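Local coordinates for protein peptidoglycan-N-acetylmuramic acid deacetylase PdaC (PDB 6H8N) that removes acetyl groups from N-acetylmuramic acid residues of peptidoglycan, protecting the cell wall against lysozyme, and also deacetylates short chitin oligomers, at residues I12-S17 with R154-H159; H38-V43 with G62-N67; G66-S71 with L104-Y109. The protein carries 1 engineered substitution. All blocks are in the same frame, centred on the assembly; numbering follows the deposited sequence. Where two conformers were deposited one is given.

Contact 1: residues I12-S17 with R154-H159; sequences IALTFS and RTILIH. Engineered in segment 12-17: Ser17 (natural residue Asp). With PO4 (phosphate ion), chain D.
Ala13, Thr15 and Ser17 pair with the backbone between Arg154 and Ile158, joining the first strand of the NodB homology domain in parallel to strand 155-159. This domain has the distorted beta/alpha barrel known from family 4 carbohydrate esterases. Five backbone bonds link the strands. Ile156 O takes two donors, Thr15 N at 2.9 Å and Thr15 OG1 at 2.7 Å, the hydroxyl 34° off the carbonyl plane. The hydroxyl is there because it stands between the backbone N and the carbonyl carbon (chi1 74°). The face that carries Leu14, Phe16, Ile156 and Ile158 is apolar. Ile158 lies alongside Phe16, with its CB 3.7 Å from Phe16 ring atom CE1. Helix 163-178 packs on this face. On the other face Ser17, engineered from the aspartate inferred to be the proton acceptor, places OG 3.5 Å from Leu157 CD1. Arg106 binds the hydroxyls of both Thr15 and Ser17. Leu157 CD1 also rests over one face of the His159 ring. Asp133 OD1 bonds to ND1 of His159, and this histidine is the presumed proton donor. His159 NE2 gives a nearly straight bond, 2.7 Å in the ring plane, to O2 of the phosphate.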
ATOM      1  N   ILE A  12     -11.705  -2.523   2.743  1.00  9.60           N
ATOM      2  CA  ILE A  12     -11.023  -1.889   1.627  1.00  9.14           C
ATOM      3  C   ILE A  12      -9.576  -1.681   2.035  1.00  9.32           C
ATOM      4  O   ILE A  12      -9.271  -1.458   3.211  1.00 10.50           O
ATOM      5  CB  ILE A  12     -11.746  -0.575   1.244  1.00 11.00           C
ATOM      6  CG1 ILE A  12     -11.314  -0.064  -0.133  1.00 13.28           C
ATOM      7  CG2 ILE A  12     -11.565   0.493   2.319  1.00 11.27           C
ATOM      8  CD1 ILE A  12     -12.333   0.893  -0.746  1.00 13.37           C
ATOM      9  N   ALA A  13      -8.678  -1.759   1.059  1.00  9.63           N
ATOM     10  CA  ALA A  13      -7.239  -1.577   1.282  1.00  8.94           C
ATOM     11  C   ALA A  13      -6.787  -0.285   0.615  1.00  9.01           C
ATOM     12  O   ALA A  13      -6.625  -0.227  -0.609  1.00 10.28           O
ATOM     13  CB  ALA A  13      -6.458  -2.768   0.749  1.00  9.99           C
ATOM     14  N   LEU A  14      -6.557   0.744   1.415  1.00  8.96           N
ATOM     15  CA  LEU A  14      -5.908   1.948   0.922  1.00  8.52           C
ATOM     16  C   LEU A  14      -4.411   1.730   0.927  1.00  8.98           C
ATOM     17  O   LEU A  14      -3.838   1.312   1.938  1.00  9.84           O
ATOM     18  CB  LEU A  14      -6.243   3.143   1.808  1.00 11.20           C
ATOM     19  CG  LEU A  14      -7.690   3.512   1.927  1.00 14.40           C
ATOM     20  CD1 LEU A  14      -7.847   4.711   2.828  1.00 15.90           C
ATOM     21  CD2 LEU A  14      -8.240   3.812   0.568  1.00 19.92           C
ATOM     22  N   THR A  15      -3.770   2.014  -0.191  1.00  9.09           N
ATOM     23  CA  THR A  15      -2.341   1.800  -0.311  1.00  8.70           C
ATOM     24  C   THR A  15      -1.676   3.044  -0.866  1.00  8.98           C
ATOM     25  O   THR A  15      -2.273   3.813  -1.649  1.00  9.63           O
ATOM     26  CB  THR A  15      -1.996   0.579  -1.180  1.00  9.54           C
ATOM     27  OG1 THR A  15      -2.212   0.857  -2.571  1.00  9.55           O
ATOM     28  CG2 THR A  15      -2.793  -0.639  -0.744  1.00  9.79           C
ATOM     29  N   PHE A  16      -0.440   3.261  -0.423  1.00  8.77           N
ATOM     30  CA  PHE A  16       0.290   4.490  -0.690  1.00  8.82           C
ATOM     31  C   PHE A  16       1.679   4.165  -1.197  1.00 11.19           C
ATOM     32  O   PHE A  16       2.457   3.535  -0.475  1.00 15.72           O
ATOM     33  CB  PHE A  16       0.401   5.337   0.573  1.00 10.21           C
ATOM     34  CG  PHE A  16      -0.925   5.769   1.094  1.00  9.78           C
ATOM     35  CD1 PHE A  16      -1.547   6.860   0.536  1.00 10.18           C
ATOM     36  CD2 PHE A  16      -1.554   5.094   2.115  1.00 10.49           C
ATOM     37  CE1 PHE A  16      -2.767   7.269   0.966  1.00 11.34           C
ATOM     38  CE2 PHE A  16      -2.796   5.483   2.561  1.00  9.93           C
ATOM     39  CZ  PHE A  16      -3.413   6.582   1.983  1.00 11.24           C
ATOM     40  N   SER A  17       2.016   4.645  -2.383  1.00  8.29           N
ATOM     41  CA  SER A  17       3.325   4.418  -2.979  1.00  8.84           C
ATOM     42  C   SER A  17       4.131   5.700  -3.028  1.00  8.51           C
ATOM     43  O   SER A  17       3.588   6.775  -3.269  1.00 10.05           O
ATOM     44  CB  SER A  17       3.160   3.947  -4.419  1.00  9.20           C
ATOM     45  OG  SER A  17       2.623   2.640  -4.461  1.00  9.28           O
ATOM     46  N   ARG A 154     -11.709  -3.931  -2.606  1.00 10.13           N
ATOM     47  CA  ARG A 154     -10.850  -3.281  -3.578  0.62 10.21           C
ATOM     48  C   ARG A 154      -9.601  -2.714  -2.916  1.00  9.40           C
ATOM     49  O   ARG A 154      -9.559  -2.473  -1.704  1.00 10.02           O
ATOM     50  CB  ARG A 154     -11.608  -2.183  -4.324  0.62  9.11           C
ATOM     51  CG  ARG A 154     -12.751  -2.762  -5.129  0.62 10.68           C
ATOM     52  CD  ARG A 154     -13.370  -1.746  -6.056  0.62 10.35           C
ATOM     53  NE  ARG A 154     -14.288  -2.423  -6.947  0.62 11.91           N
ATOM     54  CZ  ARG A 154     -15.546  -2.082  -7.174  0.62 12.62           C
ATOM     55  NH1 ARG A 154     -16.233  -2.843  -7.999  0.62 11.31           N
ATOM     56  NH2 ARG A 154     -16.107  -1.021  -6.604  0.62 14.57           N
ATOM     57  N   THR A 155      -8.587  -2.505  -3.741  1.00  9.35           N
ATOM     58  CA  THR A 155      -7.309  -1.929  -3.350  1.00  9.14           C
ATOM     59  C   THR A 155      -7.114  -0.633  -4.122  1.00  9.17           C
ATOM     60  O   THR A 155      -7.146  -0.632  -5.362  1.00 10.36           O
ATOM     61  CB  THR A 155      -6.187  -2.922  -3.646  1.00 10.31           C
ATOM     62  OG1 THR A 155      -6.428  -4.110  -2.891  1.00 10.75           O
ATOM     63  CG2 THR A 155      -4.828  -2.364  -3.264  1.00 10.97           C
ATOM     64  N   ILE A 156      -6.905   0.461  -3.392  1.00  8.55           N
ATOM     65  CA  ILE A 156      -6.787   1.806  -3.952  0.57  8.74           C
ATOM     66  C   ILE A 156      -5.326   2.214  -3.940  1.00  9.56           C
ATOM     67  O   ILE A 156      -4.627   2.000  -2.944  1.00  9.87           O
ATOM     68  CB  ILE A 156      -7.619   2.809  -3.127  0.57  9.30           C
ATOM     69  CG1 ILE A 156      -9.107   2.453  -3.185  0.57 11.25           C
ATOM     70  CG2 ILE A 156      -7.400   4.225  -3.621  0.57 12.13           C
ATOM     71  CD1 ILE A 156      -9.944   3.097  -2.096  0.57 11.65           C
ATOM     72  N   LEU A 157      -4.869   2.848  -5.023  1.00  8.60           N
ATOM     73  CA  LEU A 157      -3.519   3.413  -5.126  1.00  8.63           C
ATOM     74  C   LEU A 157      -3.550   4.931  -5.026  1.00  8.94           C
ATOM     75  O   LEU A 157      -4.174   5.599  -5.858  1.00 10.55           O
ATOM     76  CB  LEU A 157      -2.884   3.005  -6.451  1.00  9.54           C
ATOM     77  CG  LEU A 157      -1.581   3.701  -6.861  1.00  9.38           C
ATOM     78  CD1 LEU A 157      -0.500   3.448  -5.817  1.00  9.43           C
ATOM     79  CD2 LEU A 157      -1.145   3.257  -8.251  1.00 10.41           C
ATOM     80  N   ILE A 158      -2.843   5.477  -4.040  1.00  8.99           N
ATOM     81  CA  ILE A 158      -2.565   6.906  -3.918  1.00  8.85           C
ATOM     82  C   ILE A 158      -1.055   7.052  -3.767  1.00  8.32           C
ATOM     83  O   ILE A 158      -0.392   6.171  -3.203  1.00  9.06           O
ATOM     84  CB  ILE A 158      -3.304   7.475  -2.682  1.00  9.49           C
ATOM     85  CG1 ILE A 158      -4.820   7.351  -2.883  1.00 11.36           C
ATOM     86  CG2 ILE A 158      -2.882   8.913  -2.378  1.00 10.89           C
ATOM     87  CD1 ILE A 158      -5.652   7.646  -1.670  1.00 21.74           C
ATOM     88  N   HIS A 159      -0.487   8.137  -4.278  1.00  9.04           N
ATOM     89  CA  HIS A 159       0.950   8.376  -4.138  1.00  8.65           C
ATOM     90  C   HIS A 159       1.166   9.411  -3.042  1.00  9.52           C
ATOM     91  O   HIS A 159       0.776  10.568  -3.200  1.00 11.09           O
ATOM     92  CB  HIS A 159       1.533   8.806  -5.487  1.00  9.37           C
ATOM     93  CG  HIS A 159       1.308   7.782  -6.559  1.00  9.17           C
ATOM     94  ND1 HIS A 159       0.154   7.726  -7.315  1.00 10.06           N
ATOM     95  CD2 HIS A 159       2.051   6.714  -6.949  1.00 10.39           C
ATOM     96  CE1 HIS A 159       0.211   6.694  -8.140  1.00 10.03           C
ATOM     97  NE2 HIS A 159       1.353   6.062  -7.935  1.00 10.53           N
TER
HETATM   98  P   PO4 D 502       3.737   4.101  -9.428  1.00  9.56           P
HETATM   99  O1  PO4 D 502       3.869   4.974 -10.705  1.00 10.79           O
HETATM  100  O2  PO4 D 502       2.256   3.860  -9.197  1.00 10.13           O
HETATM  101  O3  PO4 D 502       4.238   4.928  -8.292  1.00  9.92           O
HETATM  102  O4  PO4 D 502       4.548   2.856  -9.605  1.00 10.33           O

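Contact 2: residues H38-V43 with G62-N67; sequences HATFFV and GNEVGN
Asn63 reaches across to Ala39 with its side chain. Ala39 N donates to Asn63 OD1 at 2.9 Å, in the amide plane and on a lone pair of the oxygen. This bond fixes one end of the amide; Met58 O holds the ND2 end. Four backbone bonds follow. Glu64 N donates to Ala39 O, Phe41 N to Glu64 O, Gly66 N to Phe41 O (2.8 Å) and Val43 N to Gly66 O. Strands 40-43 and 64-67 are thus parallel neighbours in the barrel sheet, joined by a beta-alpha-beta crossover through helices 45-50 and 52-60. A Schellman motif with Gly62 as its C-prime residue ends the second helix. Gly62 O lies 3.5 Å above one face of the His38 ring. Phe41 brings its edge atom CE1 to Asn63 CB at 3.9 Å, its ring 79° from the amide plane. Phe42 CD1 comes within 3.7 Å of Gly66 CA. The side chains of Val43 and Val65 cross at about a right angle, CG2 of Val43 meeting CG1 of Val65. Thr40 CG2 lies beside Glu64 CB, while the carboxylate of Glu64 binds Ser187.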
ATOM      1  N   HIS A  38      -6.172   1.524   9.100  1.00  9.91           N
ATOM      2  CA  HIS A  38      -4.791   1.216   8.746  1.00 10.25           C
ATOM      3  C   HIS A  38      -4.656   1.221   7.238  1.00 10.11           C
ATOM      4  O   HIS A  38      -5.653   1.212   6.506  1.00 11.57           O
ATOM      5  CB  HIS A  38      -4.338  -0.131   9.321  1.00 11.24           C
ATOM      6  CG  HIS A  38      -4.250  -0.125  10.810  1.00 12.48           C
ATOM      7  ND1 HIS A  38      -4.959  -1.002  11.599  1.00 17.83           N
ATOM      8  CD2 HIS A  38      -3.571   0.680  11.657  1.00 12.22           C
ATOM      9  CE1 HIS A  38      -4.695  -0.754  12.872  1.00 18.46           C
ATOM     10  NE2 HIS A  38      -3.872   0.278  12.935  1.00 16.38           N
ATOM     11  N   ALA A  39      -3.408   1.246   6.770  1.00  9.21           N
ATOM     12  CA  ALA A  39      -3.113   1.231   5.347  1.00  8.51           C
ATOM     13  C   ALA A  39      -1.791   0.510   5.123  1.00  8.23           C
ATOM     14  O   ALA A  39      -1.151   0.012   6.058  1.00  8.69           O
ATOM     15  CB  ALA A  39      -3.075   2.649   4.784  1.00  9.97           C
ATOM     16  N   THR A  40      -1.398   0.442   3.855  1.00  7.69           N
ATOM     17  CA  THR A  40      -0.170  -0.218   3.455  1.00  7.94           C
ATOM     18  C   THR A  40       0.653   0.779   2.658  1.00  7.77           C
ATOM     19  O   THR A  40       0.134   1.386   1.714  1.00  8.65           O
ATOM     20  CB  THR A  40      -0.463  -1.446   2.579  1.00  7.74           C
ATOM     21  OG1 THR A  40      -1.418  -2.274   3.252  1.00  8.74           O
ATOM     22  CG2 THR A  40       0.802  -2.256   2.354  1.00  9.75           C
ATOM     23  N   PHE A  41       1.908   0.975   3.050  1.00  7.57           N
ATOM     24  CA  PHE A  41       2.804   1.961   2.454  1.00  6.62           C
ATOM     25  C   PHE A  41       3.887   1.215   1.696  1.00  7.89           C
ATOM     26  O   PHE A  41       4.654   0.452   2.299  1.00  7.92           O
ATOM     27  CB  PHE A  41       3.411   2.844   3.544  1.00  7.55           C
ATOM     28  CG  PHE A  41       2.405   3.720   4.222  1.00  8.30           C
ATOM     29  CD1 PHE A  41       1.622   3.242   5.253  1.00 10.24           C
ATOM     30  CD2 PHE A  41       2.203   5.031   3.785  1.00  7.84           C
ATOM     31  CE1 PHE A  41       0.650   4.062   5.850  1.00 10.17           C
ATOM     32  CE2 PHE A  41       1.236   5.839   4.365  1.00  9.87           C
ATOM     33  CZ  PHE A  41       0.473   5.358   5.409  1.00 10.46           C
ATOM     34  N   PHE A  42       3.947   1.436   0.385  1.00  8.13           N
ATOM     35  CA  PHE A  42       4.966   0.849  -0.475  1.00  7.60           C
ATOM     36  C   PHE A  42       6.047   1.902  -0.641  1.00  7.99           C
ATOM     37  O   PHE A  42       5.863   2.910  -1.337  1.00  8.58           O
ATOM     38  CB  PHE A  42       4.333   0.400  -1.786  1.00  8.41           C
ATOM     39  CG  PHE A  42       3.455  -0.800  -1.611  1.00  7.90           C
ATOM     40  CD1 PHE A  42       3.999  -2.064  -1.659  1.00  9.23           C
ATOM     41  CD2 PHE A  42       2.092  -0.664  -1.329  1.00  8.19           C
ATOM     42  CE1 PHE A  42       3.208  -3.191  -1.456  1.00  9.60           C
ATOM     43  CE2 PHE A  42       1.297  -1.790  -1.131  1.00  8.74           C
ATOM     44  CZ  PHE A  42       1.862  -3.049  -1.215  1.00  9.66           C
ATOM     45  N   VAL A  43       7.155   1.676   0.036  1.00  8.25           N
ATOM     46  CA  VAL A  43       8.171   2.698   0.287  1.00  7.63           C
ATOM     47  C   VAL A  43       9.362   2.509  -0.641  1.00  9.03           C
ATOM     48  O   VAL A  43       9.742   1.389  -1.014  1.00  8.64           O
ATOM     49  CB  VAL A  43       8.628   2.712   1.768  1.00  8.04           C
ATOM     50  CG1 VAL A  43       7.446   3.023   2.690  1.00  9.52           C
ATOM     51  CG2 VAL A  43       9.290   1.414   2.159  1.00  8.63           C
ATOM     52  N   GLY A  62       0.609   0.483  13.332  1.00  9.97           N
ATOM     53  CA  GLY A  62      -0.132  -0.662  12.877  1.00 10.33           C
ATOM     54  C   GLY A  62      -0.276  -0.800  11.381  1.00  9.64           C
ATOM     55  O   GLY A  62      -1.029  -1.658  10.927  1.00 12.23           O
ATOM     56  N   ASN A  63       0.413   0.011  10.602  1.00  9.72           N
ATOM     57  CA  ASN A  63       0.330  -0.067   9.156  1.00  8.47           C
ATOM     58  C   ASN A  63       1.332  -1.076   8.611  1.00  9.22           C
ATOM     59  O   ASN A  63       2.334  -1.404   9.253  1.00 11.24           O
ATOM     60  CB  ASN A  63       0.538   1.323   8.583  1.00  9.39           C
ATOM     61  CG  ASN A  63      -0.457   2.291   9.147  1.00  8.77           C
ATOM     62  OD1 ASN A  63      -1.655   2.210   8.831  1.00  9.67           O
ATOM     63  ND2 ASN A  63       0.006   3.217   9.991  1.00  9.42           N
ATOM     64  N   GLU A  64       1.042  -1.577   7.424  1.00  8.28           N
ATOM     65  CA  GLU A  64       1.897  -2.539   6.756  1.00  8.53           C
ATOM     66  C   GLU A  64       2.836  -1.787   5.822  1.00  8.25           C
ATOM     67  O   GLU A  64       2.470  -0.745   5.262  1.00  8.48           O
ATOM     68  CB  GLU A  64       1.056  -3.560   5.980  1.00  9.71           C
ATOM     69  CG  GLU A  64       1.880  -4.661   5.333  1.00  9.24           C
ATOM     70  CD  GLU A  64       1.059  -5.823   4.834  1.00 12.13           C
ATOM     71  OE1 GLU A  64      -0.135  -5.680   4.562  1.00 10.08           O
ATOM     72  OE2 GLU A  64       1.645  -6.932   4.691  1.00 13.95           O
ATOM     73  N   VAL A  65       4.052  -2.305   5.668  1.00  8.63           N
ATOM     74  CA  VAL A  65       5.067  -1.710   4.809  1.00  7.91           C
ATOM     75  C   VAL A  65       5.456  -2.711   3.739  1.00  7.94           C
ATOM     76  O   VAL A  65       5.810  -3.858   4.042  1.00  9.11           O
ATOM     77  CB  VAL A  65       6.294  -1.261   5.613  1.00  9.14           C
ATOM     78  CG1 VAL A  65       7.413  -0.776   4.684  1.00 10.50           C
ATOM     79  CG2 VAL A  65       5.889  -0.179   6.578  1.00  9.73           C
ATOM     80  N   GLY A  66       5.429  -2.255   2.486  1.00  7.58           N
ATOM     81  CA  GLY A  66       5.866  -3.036   1.354  1.00  8.26           C
ATOM     82  C   GLY A  66       7.034  -2.367   0.650  1.00  8.58           C
ATOM     83  O   GLY A  66       7.353  -1.210   0.893  1.00  8.48           O
ATOM     84  N   ASN A  67       7.675  -3.127  -0.226  1.00  8.81           N
ATOM     85  CA  ASN A  67       8.881  -2.704  -0.923  1.00  9.02           C
ATOM     86  C   ASN A  67       8.528  -2.138  -2.298  1.00  8.85           C
ATOM     87  O   ASN A  67       7.860  -2.809  -3.083  1.00  9.16           O
ATOM     88  CB  ASN A  67       9.758  -3.957  -1.052  1.00  9.24           C
ATOM     89  CG  ASN A  67      11.122  -3.710  -1.663  1.00  9.95           C
ATOM     90  OD1 ASN A  67      11.284  -3.005  -2.664  1.00  9.94           O
ATOM     91  ND2 ASN A  67      12.122  -4.368  -1.096  1.00  9.86           N
TER

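Contact 3: residues G66-S71 with L104-Y109; sequences GNHSWS and LVRPPY. With ZN (zinc ion), chain C; PO4 (phosphate ion), chain D.
Gly66 places its CA 3.4 Å from Leu104 O, where the two segments meet. Asn67 N then donates to the same oxygen, and Asn67 O accepts from Arg106 N at 2.8 Å. These two bonds make a single bridge between Asn67 and Val105. The side chain of Asn67 turns back on its own chain. Asn67 OD1 takes Ser69 N at 2.9 Å, an Asx turn, and ND2 is held by Gln91 and Ile87 O. His68 is one of three protein ligands of the zinc. Its CG is anti to the backbone N (chi1 -164°), and the ring brings His68 ND1 to Arg106 O at 2.7 Å, 16° out of the ring plane. This second-shell carbonyl steadies the ring while NE2 binds zinc. Asp18 and His72 complete the protein ligands, and phosphate O3 binds the zinc at 1.9 Å. Pro108 CG sits over one face of the His68 ring. Ser69 OG meets Pro108 CG at 3.5 Å, and the same hydroxyl bonds to His68 O and His72 N. From the other segment Tyr109 N donates to phosphate O4 at 2.7 Å, consistent with its backbone lining the active-site pocket. Phe42 of strand 40-43 packs on His68, Leu104 and Arg106. Helix 80-98 touches Asn67 and Ser69, and strand 123-124 lies against Leu104, Val105 and Pro107.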
ATOM      1  N   GLY A  66       5.429  -2.255   2.486  1.00  7.58           N
ATOM      2  CA  GLY A  66       5.866  -3.036   1.354  1.00  8.26           C
ATOM      3  C   GLY A  66       7.034  -2.367   0.650  1.00  8.58           C
ATOM      4  O   GLY A  66       7.353  -1.210   0.893  1.00  8.48           O
ATOM      5  N   ASN A  67       7.675  -3.127  -0.226  1.00  8.81           N
ATOM      6  CA  ASN A  67       8.881  -2.704  -0.923  1.00  9.02           C
ATOM      7  C   ASN A  67       8.528  -2.138  -2.298  1.00  8.85           C
ATOM      8  O   ASN A  67       7.860  -2.809  -3.083  1.00  9.16           O
ATOM      9  CB  ASN A  67       9.758  -3.957  -1.052  1.00  9.24           C
ATOM     10  CG  ASN A  67      11.122  -3.710  -1.663  1.00  9.95           C
ATOM     11  OD1 ASN A  67      11.284  -3.005  -2.664  1.00  9.94           O
ATOM     12  ND2 ASN A  67      12.122  -4.368  -1.096  1.00  9.86           N
ATOM     13  N   HIS A  68       8.983  -0.916  -2.591  1.00  7.98           N
ATOM     14  CA  HIS A  68       8.672  -0.254  -3.862  1.00  8.45           C
ATOM     15  C   HIS A  68       9.926   0.070  -4.663  1.00  8.83           C
ATOM     16  O   HIS A  68       9.906   0.967  -5.505  1.00  9.99           O
ATOM     17  CB  HIS A  68       7.841   0.997  -3.597  1.00  8.67           C
ATOM     18  CG  HIS A  68       7.135   1.565  -4.794  1.00  9.13           C
ATOM     19  ND1 HIS A  68       6.438   0.813  -5.713  1.00 10.17           N
ATOM     20  CD2 HIS A  68       6.976   2.856  -5.165  1.00  8.95           C
ATOM     21  CE1 HIS A  68       5.902   1.622  -6.623  1.00 10.04           C
ATOM     22  NE2 HIS A  68       6.195   2.867  -6.301  1.00  9.72           N
ATOM     23  N   SER A  69      11.011  -0.684  -4.425  1.00  9.33           N
ATOM     24  CA  SER A  69      12.326  -0.486  -5.046  1.00 10.10           C
ATOM     25  C   SER A  69      13.118   0.604  -4.349  1.00  9.90           C
ATOM     26  O   SER A  69      12.621   1.277  -3.441  1.00  9.98           O
ATOM     27  CB  SER A  69      12.247  -0.195  -6.553  1.00 10.54           C
ATOM     28  OG  SER A  69      12.093   1.184  -6.846  1.00 10.56           O
ATOM     29  N   TRP A  70      14.394   0.742  -4.733  1.00 10.56           N
ATOM     30  CA  TRP A  70      15.269   1.733  -4.116  1.00 10.62           C
ATOM     31  C   TRP A  70      15.045   3.127  -4.696  1.00 10.36           C
ATOM     32  O   TRP A  70      14.858   4.095  -3.957  1.00 11.22           O
ATOM     33  CB  TRP A  70      16.742   1.318  -4.268  1.00 11.74           C
ATOM     34  CG  TRP A  70      17.636   2.293  -3.567  1.00 12.71           C
ATOM     35  CD1 TRP A  70      18.245   3.400  -4.104  1.00 13.25           C
ATOM     36  CD2 TRP A  70      18.012   2.270  -2.187  1.00 11.08           C
ATOM     37  NE1 TRP A  70      18.965   4.064  -3.139  1.00 14.84           N
ATOM     38  CE2 TRP A  70      18.836   3.396  -1.952  1.00 12.59           C
ATOM     39  CE3 TRP A  70      17.733   1.410  -1.129  1.00 11.61           C
ATOM     40  CZ2 TRP A  70      19.376   3.677  -0.705  1.00 15.33           C
ATOM     41  CZ3 TRP A  70      18.265   1.689   0.103  1.00 14.11           C
ATOM     42  CH2 TRP A  70      19.083   2.816   0.310  1.00 14.76           C
ATOM     43  N   SER A  71      15.077   3.243  -6.032  1.00 11.61           N
ATOM     44  CA  SER A  71      15.070   4.543  -6.703  1.00 12.40           C
ATOM     45  C   SER A  71      14.049   4.621  -7.838  1.00 13.39           C
ATOM     46  O   SER A  71      14.123   5.540  -8.665  1.00 13.67           O
ATOM     47  CB  SER A  71      16.474   4.883  -7.221  1.00 14.07           C
ATOM     48  OG  SER A  71      16.913   3.876  -8.099  1.00 15.71           O
ATOM     49  N   LEU A 104       5.628  -8.017   0.906  1.00  9.83           N
ATOM     50  CA  LEU A 104       4.943  -7.517  -0.276  1.00 10.11           C
ATOM     51  C   LEU A 104       5.883  -6.644  -1.084  1.00  9.21           C
ATOM     52  O   LEU A 104       6.588  -5.794  -0.529  1.00  9.98           O
ATOM     53  CB  LEU A 104       3.729  -6.674   0.115  1.00 10.71           C
ATOM     54  CG  LEU A 104       2.691  -7.316   1.028  1.00 10.49           C
ATOM     55  CD1 LEU A 104       1.637  -6.294   1.415  1.00 13.85           C
ATOM     56  CD2 LEU A 104       2.059  -8.498   0.341  1.00 14.15           C
ATOM     57  N   VAL A 105       5.863  -6.817  -2.402  1.00 10.21           N
ATOM     58  CA  VAL A 105       6.610  -5.962  -3.309  1.00 10.13           C
ATOM     59  C   VAL A 105       5.645  -5.361  -4.320  1.00  9.66           C
ATOM     60  O   VAL A 105       4.713  -6.032  -4.781  1.00 10.68           O
ATOM     61  CB  VAL A 105       7.761  -6.726  -4.004  1.00 11.16           C
ATOM     62  CG1 VAL A 105       7.241  -7.847  -4.894  1.00 12.11           C
ATOM     63  CG2 VAL A 105       8.672  -5.769  -4.794  1.00 12.27           C
ATOM     64  N   ARG A 106       5.864  -4.094  -4.651  1.00  9.92           N
ATOM     65  CA  ARG A 106       5.068  -3.404  -5.662  1.00  9.69           C
ATOM     66  C   ARG A 106       6.040  -2.837  -6.687  1.00  9.58           C
ATOM     67  O   ARG A 106       6.668  -1.797  -6.444  1.00  9.90           O
ATOM     68  CB  ARG A 106       4.218  -2.323  -5.028  1.00  9.50           C
ATOM     69  CG  ARG A 106       3.389  -1.540  -6.022  1.00 10.16           C
ATOM     70  CD  ARG A 106       2.425  -0.620  -5.320  1.00 10.81           C
ATOM     71  NE  ARG A 106       1.229  -1.302  -4.850  1.00 10.14           N
ATOM     72  CZ  ARG A 106       0.232  -0.694  -4.221  1.00  9.66           C
ATOM     73  NH1 ARG A 106       0.309   0.605  -3.937  1.00  9.73           N
ATOM     74  NH2 ARG A 106      -0.848  -1.378  -3.885  1.00  9.09           N
ATOM     75  N   PRO A 107       6.220  -3.499  -7.828  1.00 10.26           N
ATOM     76  CA  PRO A 107       7.186  -3.013  -8.819  1.00 10.46           C
ATOM     77  C   PRO A 107       6.761  -1.660  -9.353  1.00 10.58           C
ATOM     78  O   PRO A 107       5.580  -1.476  -9.669  1.00 11.27           O
ATOM     79  CB  PRO A 107       7.111  -4.078  -9.918  1.00 12.44           C
ATOM     80  CG  PRO A 107       6.718  -5.335  -9.182  1.00 16.83           C
ATOM     81  CD  PRO A 107       5.703  -4.834  -8.166  1.00 13.41           C
ATOM     82  N   PRO A 108       7.684  -0.706  -9.476  1.00 10.01           N
ATOM     83  CA  PRO A 108       7.348   0.601 -10.061  1.00 11.25           C
ATOM     84  C   PRO A 108       6.610   0.464 -11.384  1.00 10.86           C
ATOM     85  O   PRO A 108       6.970  -0.353 -12.242  1.00 11.36           O
ATOM     86  CB  PRO A 108       8.716   1.253 -10.246  1.00 11.17           C
ATOM     87  CG  PRO A 108       9.505   0.705  -9.082  1.00 12.12           C
ATOM     88  CD  PRO A 108       9.081  -0.729  -9.006  1.00 11.10           C
ATOM     89  N   TYR A 109       5.577   1.297 -11.554  1.00 10.07           N
ATOM     90  CA  TYR A 109       4.754   1.358 -12.766  1.00 11.29           C
ATOM     91  C   TYR A 109       4.000   0.068 -13.054  1.00 12.99           C
ATOM     92  O   TYR A 109       3.413  -0.064 -14.134  1.00 14.07           O
ATOM     93  CB  TYR A 109       5.545   1.803 -14.014  1.00 11.24           C
ATOM     94  CG  TYR A 109       6.509   2.930 -13.739  1.00 11.81           C
ATOM     95  CD1 TYR A 109       6.061   4.223 -13.525  1.00 10.34           C
ATOM     96  CD2 TYR A 109       7.878   2.697 -13.661  1.00 12.89           C
ATOM     97  CE1 TYR A 109       6.926   5.249 -13.256  1.00 11.58           C
ATOM     98  CE2 TYR A 109       8.754   3.706 -13.403  1.00 12.13           C
ATOM     99  CZ  TYR A 109       8.286   4.993 -13.197  1.00 14.03           C
ATOM    100  OH  TYR A 109       9.153   6.019 -12.917  1.00 14.60           O
TER
HETATM  101 ZN    ZN C 501       5.851   4.598  -7.349  1.00 10.15          ZN
HETATM  102  P   PO4 D 502       3.737   4.101  -9.428  1.00  9.56           P
HETATM  103  O1  PO4 D 502       3.869   4.974 -10.705  1.00 10.79           O
HETATM  104  O2  PO4 D 502       2.256   3.860  -9.197  1.00 10.13           O
HETATM  105  O3  PO4 D 502       4.238   4.928  -8.292  1.00  9.92           O
HETATM  106  O4  PO4 D 502       4.548   2.856  -9.605  1.00 10.33           O

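Strand 11-17 opens the barrel near the N terminus. Contact 2 closes the first loop, bringing 62-67 back to 38-43 over two helices. Contact 3 starts where contact 2 ends, sharing Gly66 and Asn67, and closes a second loop around helix 80-98. Contact 1 closes the longest loop at strand 155-159, and both others nest inside it. Contacts 1 and 2 meet in the sheet, where Phe16 pairs with Thr40 and Phe42. Contacts 2 and 3 meet at Val43 O and His68 N. Contacts 1 and 3 meet through Arg106. Together they tie strands 11-17, 40-43, 64-67 and 155-159 to the loops that hold the zinc site, and contacts 1 and 3 bind the same phosphate.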